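Glycosyl hydrolase, family 38 (Enterococcus faecalis, PDB 5KBP) probably hydrolyses alpha-linked mannose from carbohydrates, as a metal-binding alpha-mannosidase of glycoside hydrolase family 38. Local coordinates at residues V154-F159 against G187-N192; E174-G179 against E272-D277; D217-R220 against H226-M229. All coordinates share one frame; numbering follows the deposited sequence.

Interaction 1: residues V154-F159 against G187-N192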
loop_
_atom_site.group_PDB
_atom_site.type_symbol
_atom_site.label_atom_id
_atom_site.label_comp_id
_atom_site.label_asym_id
_atom_site.label_seq_id
_atom_site.Cartn_x
_atom_site.Cartn_y
_atom_site.Cartn_z
ATOM N N VAL A 154 -20.005 -27.874 -11.685
ATOM C CA VAL A 154 -20.832 -29.064 -11.855
ATOM C C VAL A 154 -22.292 -28.682 -11.649
ATOM O O VAL A 154 -22.609 -27.830 -10.811
ATOM C CB VAL A 154 -20.414 -30.188 -10.880
ATOM C CG1 VAL A 154 -21.215 -31.457 -11.140
ATOM C CG2 VAL A 154 -18.925 -30.469 -10.999
ATOM N N LYS A 155 -23.181 -29.312 -12.420
ATOM C CA LYS A 155 -24.613 -29.057 -12.367
ATOM C C LYS A 155 -25.342 -30.261 -11.794
ATOM O O LYS A 155 -25.160 -31.381 -12.290
ATOM C CB LYS A 155 -25.150 -28.742 -13.769
ATOM C CG LYS A 155 -26.662 -28.662 -13.862
ATOM C CD LYS A 155 -27.105 -28.447 -15.301
ATOM C CE LYS A 155 -28.618 -28.483 -15.435
ATOM N NZ LYS A 155 -29.278 -27.410 -14.643
ATOM N N PRO A 156 -26.161 -30.081 -10.756
ATOM C CA PRO A 156 -26.916 -31.210 -10.201
ATOM C C PRO A 156 -28.216 -31.455 -10.950
ATOM O O PRO A 156 -28.892 -30.530 -11.405
ATOM C CB PRO A 156 -27.185 -30.759 -8.761
ATOM C CG PRO A 156 -27.284 -29.272 -8.867
ATOM C CD PRO A 156 -26.321 -28.857 -9.952
ATOM N N ILE A 157 -28.573 -32.733 -11.072
ATOM C CA ILE A 157 -29.753 -33.135 -11.832
ATOM C C ILE A 157 -30.793 -33.750 -10.902
ATOM O O ILE A 157 -31.875 -33.187 -10.708
ATOM C CB ILE A 157 -29.377 -34.107 -12.966
ATOM C CG1 ILE A 157 -28.424 -33.425 -13.952
ATOM C CG2 ILE A 157 -30.623 -34.602 -13.680
ATOM C CD1 ILE A 157 -29.009 -32.191 -14.612
ATOM N N GLY A 158 -30.479 -34.911 -10.331
ATOM C CA GLY A 158 -31.395 -35.560 -9.413
ATOM C C GLY A 158 -31.696 -37.003 -9.761
ATOM O O GLY A 158 -30.789 -37.761 -10.121
ATOM N N PHE A 159 -32.966 -37.388 -9.654
ATOM C CA PHE A 159 -33.415 -38.756 -9.920
ATOM C C PHE A 159 -32.657 -39.774 -9.071
ATOM O O PHE A 159 -32.467 -39.576 -7.872
ATOM C CB PHE A 159 -33.268 -39.096 -11.407
ATOM N N GLY A 187 -15.926 -35.642 -3.621
ATOM C CA GLY A 187 -16.397 -34.313 -3.967
ATOM C C GLY A 187 -17.727 -34.015 -3.293
ATOM O O GLY A 187 -18.677 -34.794 -3.402
ATOM N N LEU A 188 -17.776 -32.880 -2.597
ATOM C CA LEU A 188 -18.983 -32.402 -1.930
ATOM C C LEU A 188 -19.431 -31.125 -2.627
ATOM O O LEU A 188 -18.778 -30.083 -2.508
ATOM C CB LEU A 188 -18.729 -32.163 -0.442
ATOM C CG LEU A 188 -19.926 -31.718 0.405
ATOM C CD1 LEU A 188 -21.047 -32.742 0.325
ATOM C CD2 LEU A 188 -19.511 -31.482 1.850
ATOM N N LEU A 189 -20.541 -31.203 -3.353
ATOM C CA LEU A 189 -21.047 -30.084 -4.134
ATOM C C LEU A 189 -22.113 -29.335 -3.347
ATOM O O LEU A 189 -23.033 -29.949 -2.796
ATOM C CB LEU A 189 -21.626 -30.567 -5.465
ATOM C CG LEU A 189 -22.421 -29.532 -6.263
ATOM C CD1 LEU A 189 -21.515 -28.417 -6.766
ATOM C CD2 LEU A 189 -23.164 -30.193 -7.414
ATOM N N PHE A 190 -21.985 -28.008 -3.295
ATOM C CA PHE A 190 -23.044 -27.152 -2.763
ATOM C C PHE A 190 -24.105 -27.017 -3.852
ATOM O O PHE A 190 -24.197 -26.012 -4.563
ATOM C CB PHE A 190 -22.491 -25.798 -2.332
ATOM C CG PHE A 190 -21.421 -25.885 -1.278
ATOM C CD1 PHE A 190 -21.706 -26.394 -0.023
ATOM C CD2 PHE A 190 -20.134 -25.442 -1.538
ATOM C CE1 PHE A 190 -20.726 -26.474 0.948
ATOM C CE2 PHE A 190 -19.150 -25.518 -0.571
ATOM C CZ PHE A 190 -19.447 -26.034 0.675
ATOM N N ALA A 191 -24.915 -28.072 -3.991
ATOM C CA ALA A 191 -25.896 -28.120 -5.071
ATOM C C ALA A 191 -26.958 -27.042 -4.915
ATOM O O ALA A 191 -27.562 -26.617 -5.906
ATOM C CB ALA A 191 -26.543 -29.503 -5.135
ATOM N N ASN A 192 -27.204 -26.596 -3.685
ATOM C CA ASN A 192 -28.064 -25.451 -3.414
ATOM C C ASN A 192 -27.264 -24.270 -2.873
ATOM O O ASN A 192 -27.764 -23.500 -2.050
ATOM C CB ASN A 192 -29.182 -25.836 -2.446
ATOM C CG ASN A 192 -30.310 -26.581 -3.131
ATOM O OD1 ASN A 192 -31.200 -25.972 -3.724
ATOM N ND2 ASN A 192 -30.280 -27.907 -3.051
#

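Interaction 2: residues E174-G179 against E272-D277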
loop_
_atom_site.group_PDB
_atom_site.type_symbol
_atom_site.label_atom_id
_atom_site.label_comp_id
_atom_site.label_asym_id
_atom_site.label_seq_id
_atom_site.Cartn_x
_atom_site.Cartn_y
_atom_site.Cartn_z
ATOM N N GLU A 174 -23.122 -35.417 -3.917
ATOM C CA GLU A 174 -21.869 -36.083 -3.593
ATOM C C GLU A 174 -21.377 -36.807 -4.837
ATOM O O GLU A 174 -22.179 -37.346 -5.606
ATOM C CB GLU A 174 -22.032 -37.078 -2.436
ATOM C CG GLU A 174 -22.557 -36.476 -1.139
ATOM C CD GLU A 174 -24.053 -36.226 -1.169
ATOM O OE1 GLU A 174 -24.485 -35.133 -0.746
ATOM O OE2 GLU A 174 -24.796 -37.119 -1.625
ATOM N N MET A 175 -20.063 -36.818 -5.036
ATOM C CA MET A 175 -19.507 -37.370 -6.263
ATOM C C MET A 175 -18.039 -37.701 -6.044
ATOM O O MET A 175 -17.418 -37.262 -5.071
ATOM C CB MET A 175 -19.673 -36.394 -7.433
ATOM C CG MET A 175 -18.790 -35.158 -7.330
ATOM S SD MET A 175 -19.356 -33.797 -8.365
ATOM C CE MET A 175 -20.945 -33.449 -7.614
ATOM N N TRP A 176 -17.495 -38.488 -6.966
ATOM C CA TRP A 176 -16.065 -38.749 -7.013
ATOM C C TRP A 176 -15.411 -37.793 -7.998
ATOM O O TRP A 176 -15.943 -37.542 -9.084
ATOM C CB TRP A 176 -15.782 -40.196 -7.420
ATOM C CG TRP A 176 -16.309 -41.203 -6.449
ATOM C CD1 TRP A 176 -17.299 -42.115 -6.672
ATOM C CD2 TRP A 176 -15.882 -41.393 -5.095
ATOM N NE1 TRP A 176 -17.511 -42.867 -5.541
ATOM C CE2 TRP A 176 -16.654 -42.443 -4.559
ATOM C CE3 TRP A 176 -14.921 -40.780 -4.284
ATOM C CZ2 TRP A 176 -16.496 -42.893 -3.250
ATOM C CZ3 TRP A 176 -14.765 -41.230 -2.985
ATOM C CH2 TRP A 176 -15.549 -42.276 -2.481
ATOM N N TRP A 177 -14.261 -37.251 -7.612
ATOM C CA TRP A 177 -13.509 -36.330 -8.454
ATOM C C TRP A 177 -12.163 -36.970 -8.768
ATOM O O TRP A 177 -11.315 -37.110 -7.880
ATOM C CB TRP A 177 -13.336 -34.975 -7.772
ATOM C CG TRP A 177 -12.922 -33.889 -8.712
ATOM C CD1 TRP A 177 -12.701 -34.006 -10.054
ATOM C CD2 TRP A 177 -12.682 -32.516 -8.383
ATOM N NE1 TRP A 177 -12.336 -32.791 -10.580
ATOM C CE2 TRP A 177 -12.316 -31.860 -9.575
ATOM C CE3 TRP A 177 -12.739 -31.779 -7.196
ATOM C CZ2 TRP A 177 -12.009 -30.503 -9.614
ATOM C CZ3 TRP A 177 -12.434 -30.431 -7.239
ATOM C CH2 TRP A 177 -12.075 -29.808 -8.438
ATOM N N GLU A 178 -11.972 -37.355 -10.024
ATOM C CA GLU A 178 -10.753 -38.009 -10.477
ATOM C C GLU A 178 -9.951 -37.046 -11.340
ATOM O O GLU A 178 -10.485 -36.467 -12.292
ATOM C CB GLU A 178 -11.082 -39.284 -11.257
ATOM C CG GLU A 178 -9.869 -40.034 -11.772
ATOM C CD GLU A 178 -10.238 -41.353 -12.425
ATOM O OE1 GLU A 178 -11.332 -41.879 -12.131
ATOM O OE2 GLU A 178 -9.435 -41.860 -13.237
ATOM N N GLY A 179 -8.673 -36.873 -11.005
ATOM C CA GLY A 179 -7.808 -36.004 -11.765
ATOM C C GLY A 179 -7.213 -36.703 -12.967
ATOM O O GLY A 179 -7.470 -37.882 -13.242
ATOM N N GLU A 272 -19.804 -42.800 4.819
ATOM C CA GLU A 272 -19.948 -44.150 5.347
ATOM C C GLU A 272 -21.121 -44.884 4.708
ATOM O O GLU A 272 -21.113 -46.117 4.640
ATOM C CB GLU A 272 -20.112 -44.090 6.867
ATOM C CG GLU A 272 -19.866 -45.400 7.592
ATOM C CD GLU A 272 -19.527 -45.188 9.055
ATOM O OE1 GLU A 272 -18.442 -45.629 9.487
ATOM O OE2 GLU A 272 -20.340 -44.564 9.770
ATOM N N GLU A 273 -22.121 -44.148 4.228
ATOM C CA GLU A 273 -23.305 -44.715 3.592
ATOM C C GLU A 273 -23.397 -44.277 2.135
ATOM O O GLU A 273 -24.469 -43.934 1.634
ATOM C CB GLU A 273 -24.566 -44.322 4.358
ATOM C CG GLU A 273 -24.500 -44.627 5.847
ATOM C CD GLU A 273 -25.620 -43.967 6.630
ATOM O OE1 GLU A 273 -26.540 -43.408 5.999
ATOM O OE2 GLU A 273 -25.575 -44.003 7.878
ATOM N N LEU A 274 -22.268 -44.289 1.441
ATOM C CA LEU A 274 -22.215 -43.818 0.061
ATOM C C LEU A 274 -22.650 -44.930 -0.889
ATOM O O LEU A 274 -22.141 -46.050 -0.794
ATOM C CB LEU A 274 -20.803 -43.355 -0.281
ATOM C CG LEU A 274 -20.637 -42.008 -0.986
ATOM C CD1 LEU A 274 -21.365 -40.910 -0.229
ATOM C CD2 LEU A 274 -19.161 -41.671 -1.131
ATOM N N PRO A 275 -23.576 -44.663 -1.808
ATOM C CA PRO A 275 -24.028 -45.713 -2.726
ATOM C C PRO A 275 -22.973 -46.043 -3.773
ATOM O O PRO A 275 -22.055 -45.268 -4.047
ATOM C CB PRO A 275 -25.277 -45.107 -3.372
ATOM C CG PRO A 275 -25.055 -43.634 -3.293
ATOM C CD PRO A 275 -24.299 -43.396 -2.012
ATOM N N GLU A 276 -23.129 -47.227 -4.371
ATOM C CA GLU A 276 -22.169 -47.709 -5.356
ATOM C C GLU A 276 -22.331 -47.048 -6.718
ATOM O O GLU A 276 -21.385 -47.063 -7.513
ATOM C CB GLU A 276 -22.288 -49.228 -5.511
ATOM C CG GLU A 276 -21.940 -50.007 -4.253
ATOM N N ASP A 277 -23.497 -46.473 -7.010
ATOM C CA ASP A 277 -23.749 -45.829 -8.292
ATOM C C ASP A 277 -23.357 -44.357 -8.298
ATOM O O ASP A 277 -23.884 -43.587 -9.110
ATOM C CB ASP A 277 -25.221 -45.980 -8.680
ATOM C CG ASP A 277 -26.144 -45.163 -7.796
ATOM O OD1 ASP A 277 -25.849 -45.021 -6.591
ATOM O OD2 ASP A 277 -27.164 -44.656 -8.310
#

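Interaction 3: residues D217-R220 against H226-M229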
loop_
_atom_site.group_PDB
_atom_site.type_symbol
_atom_site.label_atom_id
_atom_site.label_comp_id
_atom_site.label_asym_id
_atom_site.label_seq_id
_atom_site.Cartn_x
_atom_site.Cartn_y
_atom_site.Cartn_z
ATOM N N ASP A 217 -35.243 -29.031 -1.266
ATOM C CA ASP A 217 -34.137 -28.667 -2.146
ATOM C C ASP A 217 -32.940 -29.584 -1.933
ATOM O O ASP A 217 -32.333 -30.064 -2.897
ATOM C CB ASP A 217 -33.741 -27.208 -1.916
ATOM C CG ASP A 217 -34.829 -26.235 -2.330
ATOM O OD1 ASP A 217 -35.653 -26.596 -3.198
ATOM O OD2 ASP A 217 -34.857 -25.106 -1.794
ATOM N N VAL A 218 -32.589 -29.844 -0.672
ATOM C CA VAL A 218 -31.425 -30.675 -0.380
ATOM C C VAL A 218 -31.696 -32.133 -0.730
ATOM O O VAL A 218 -30.799 -32.844 -1.201
ATOM C CB VAL A 218 -31.020 -30.506 1.096
ATOM C CG1 VAL A 218 -29.843 -31.401 1.436
ATOM C CG2 VAL A 218 -30.671 -29.060 1.371
ATOM N N GLU A 219 -32.928 -32.603 -0.519
ATOM C CA GLU A 219 -33.256 -33.987 -0.839
ATOM C C GLU A 219 -33.298 -34.248 -2.341
ATOM O O GLU A 219 -33.260 -35.414 -2.750
ATOM C CB GLU A 219 -34.593 -34.370 -0.204
ATOM C CG GLU A 219 -34.505 -34.679 1.280
ATOM C CD GLU A 219 -35.868 -34.829 1.927
ATOM O OE1 GLU A 219 -36.094 -34.209 2.987
ATOM O OE2 GLU A 219 -36.715 -35.562 1.373
ATOM N N ARG A 220 -33.373 -33.200 -3.167
ATOM C CA ARG A 220 -33.361 -33.400 -4.613
ATOM C C ARG A 220 -32.077 -34.074 -5.077
ATOM O O ARG A 220 -32.088 -34.810 -6.071
ATOM C CB ARG A 220 -33.540 -32.064 -5.342
ATOM C CG ARG A 220 -34.984 -31.610 -5.494
ATOM C CD ARG A 220 -35.072 -30.152 -5.939
ATOM N NE ARG A 220 -35.086 -29.987 -7.392
ATOM C CZ ARG A 220 -36.171 -30.128 -8.148
ATOM N NH1 ARG A 220 -37.331 -30.456 -7.594
ATOM N NH2 ARG A 220 -36.097 -29.951 -9.460
ATOM N N HIS A 226 -28.098 -38.128 4.930
ATOM C CA HIS A 226 -27.387 -37.068 5.632
ATOM C C HIS A 226 -27.399 -35.811 4.771
ATOM O O HIS A 226 -26.870 -35.813 3.653
ATOM C CB HIS A 226 -25.958 -37.504 5.953
ATOM C CG HIS A 226 -25.884 -38.779 6.736
ATOM N ND1 HIS A 226 -26.045 -38.823 8.104
ATOM C CD2 HIS A 226 -25.677 -40.057 6.340
ATOM C CE1 HIS A 226 -25.936 -40.073 8.518
ATOM N NE2 HIS A 226 -25.713 -40.842 7.468
ATOM N N LEU A 227 -28.001 -34.747 5.292
ATOM C CA LEU A 227 -28.253 -33.526 4.545
ATOM C C LEU A 227 -27.410 -32.388 5.103
ATOM O O LEU A 227 -27.225 -32.278 6.319
ATOM C CB LEU A 227 -29.739 -33.163 4.608
ATOM C CG LEU A 227 -30.691 -34.344 4.398
ATOM C CD1 LEU A 227 -32.084 -34.016 4.910
ATOM C CD2 LEU A 227 -30.736 -34.737 2.934
ATOM N N LEU A 228 -26.907 -31.538 4.210
ATOM C CA LEU A 228 -26.010 -30.446 4.571
ATOM C C LEU A 228 -26.725 -29.115 4.384
ATOM O O LEU A 228 -27.151 -28.786 3.271
ATOM C CB LEU A 228 -24.732 -30.491 3.731
ATOM C CG LEU A 228 -23.669 -29.435 4.047
ATOM C CD1 LEU A 228 -23.065 -29.659 5.423
ATOM C CD2 LEU A 228 -22.583 -29.422 2.982
ATOM N N MET A 229 -26.858 -28.357 5.470
ATOM C CA MET A 229 -27.401 -27.005 5.442
ATOM C C MET A 229 -26.284 -26.036 5.806
ATOM O O MET A 229 -25.762 -26.079 6.925
ATOM C CB MET A 229 -28.577 -26.856 6.408
ATOM C CG MET A 229 -29.750 -27.779 6.128
ATOM S SD MET A 229 -30.515 -27.503 4.522
ATOM C CE MET A 229 -30.975 -25.779 4.657
#

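Interaction 1: residues V154-F159 against G187-N192
Pro156 and Ala191 form the closest of a few apolar contacts that join residues 154-159 to residues 187-192. The Ala191 methyl sits against the outer part of the pyrrolidine ring, with its CB 3.8 Å from Pro156 CG and slightly farther from CB of the same ring. Pro156 CG also passes 4.0 Å from the Ala191 carbonyl O, a simple van der Waals approach.

The second apolar group gathers round one branch of Leu189. Its CG stands anti to the backbone N (chi1 169°), which sends the isobutyl group across the gap and turns methyl CD2 toward Val154 and Pro156. CD2 lies 4.3 Å from Pro156 CD and 4.4 Å from Val154 CG1. The Val154 carbonyl O comes a little nearer, at 4.2 Å from the same Leu189 CD2. These separations are relaxed, and Phe150 and Leu285 add further apolar surface, the first against Leu189 and the second against Val154. Tyr221 touches both Pro156 and Ala191, so the tightest pair has a third member.

Hydrogen bonding shapes each side separately, for no such bond crosses the contact. Past Leu189 the chain folds through an inverse gamma turn centred on Phe190, with a weak bond of 2.9 Å from Ala191 N to Leu189 O. The turn follows the strand's end and places Ala191 beside the proline. On the other side, Lys155 makes backbone bonds to Tyr168 and Ser170, and Ile157 to Ser170.

The example illustrates a strand end in an alpha/beta domain: strand 184-189 leaves the mixed sheet of the family 38 N-terminal domain through a tight turn, and Leu189, at the strand's end, and Ala191, just after it, pack on Val154 and on strand 155-156, which pairs in parallel with 169-170.

Interaction 2: residues E174-G179 against E272-D277
Leu274 reaches out of the loop that follows helix 263-270 and meets Trp176 on strand 174-178, one arm of a beta hairpin whose other arm is strand 184-189 in the mixed sheet of the N-terminal domain. The two side chains come from opposite directions. A single methyl does most of the touching: Leu274 CD2 lies 3.6 Å from Trp176 CZ2 and 3.9 Å from CH2, at the benzo part of the indole and oblique to the ring. The other methyl, CD1, turns to Glu174, two residues earlier on the strand, and stops 4.5 Å from Glu174 CB, a looser contact with the aliphatic root of that acid. The case illustrates how one branched side chain can bridge residues two apart on a strand.

Torsions describe how the partners get there. Trp176 carries its CG anti to the carbonyl carbon and beside the backbone N (chi1 -63°), and this brings the far end of the indole closer to the loop than its CB direction alone would. Leu274 has a chi1 of -133°, well away from a staggered value, and may be imprecisely defined.

In the next shell, Phe186 of the partner strand touches both Leu274 and Glu174, so the apolar patch extends onto that strand. Lys184 makes a cation-pi contact with Trp176, while Thr280 and Leu278 also pack on the indole. Backbone bonds of Trp176 to Gly279 and Val281 tie its strand to the edge strand 280-282, into which the loop runs.

Farther out are polar bonds. Asp277 OD2 is hydrogen-bonded to Tyr172 OH. Ser223, on which the Pro275 ring rests, has its OG hydrogen-bonded to Glu174 OE2.

Interaction 3: residues D217-R220 against H226-M229
Val218 packs on Leu227 and Met229 in a buried helix-on-strand contact, where the last turn of helix 204-219 lies against strand 226-231, the outer strand of a three-stranded parallel sheet in the N-terminal domain. Only a short connection separates the two elements in sequence.

Val218 does the central work because its two methyls divide between the partners, a clear instance of a beta-branched residue serving two positions on one strand. CG1, anti to the backbone N (chi1 178°), lies 3.6 Å from Leu227 CB and 3.8 Å from CD2 of the same leucine. CG2 is directed along the strand instead and approaches the sulfur of the residue two farther on, with Met229 SD at 3.5 Å. The methionine is bent at both chi2 (-62°) and chi3 (-58°), a curled chain that brings the sulfur back to the helix; Trp211 and Lys214 of the same helix also touch the Met229 side chain. Val218 CG2 further lies 4.0 Å from Leu228 O, an oxygen that takes its hydrogen bond from Asn196 ND2. Beside them in the sheet, Val9 of strand 7-13 touches both Leu227 and Met229.

At the margin, Glu219 adds its aliphatic part: CG passes 4.1 Å from Leu227 CD2, and the chain then runs on extended to its carboxylate. There OE1 is hydrogen-bonded to Tyr256 OH and OE2 forms a salt bridge with Lys7. Tyr256 has been seen to bind calcium in a crystal structure of this protein, although none is bound to this chain.

No hydrogen bond crosses between these segments, so apolar and sulfur packing holds helix to strand here. The one charged participant probably stays ionised, since Glu219 finds both a lysine and a tyrosine hydroxyl for its carboxylate.

How the interactions relate
The three contacts lie together in the family 38 N-terminal domain, on one side of the chain's centre: interaction 1 is about 12 Å from interaction 2 and 10 Å from interaction 3, centre to centre, and the latter two are 16 Å apart. Interactions 1 and 2 share the mixed sheet through neighbouring strands 184-189 and 174-178, and their segments alternate along the chain. Interaction 3 follows interaction 1 and falls wholly between the two segments of interaction 2. Leu228 touches Leu188 and Phe190, Asn192 bonds weakly to Asp217 O, and Glu273 probably hydrogen-bonds His226. Together they exemplify how short contacts join the mixed sheet, the parallel sheet and loop 272-277 of one domain.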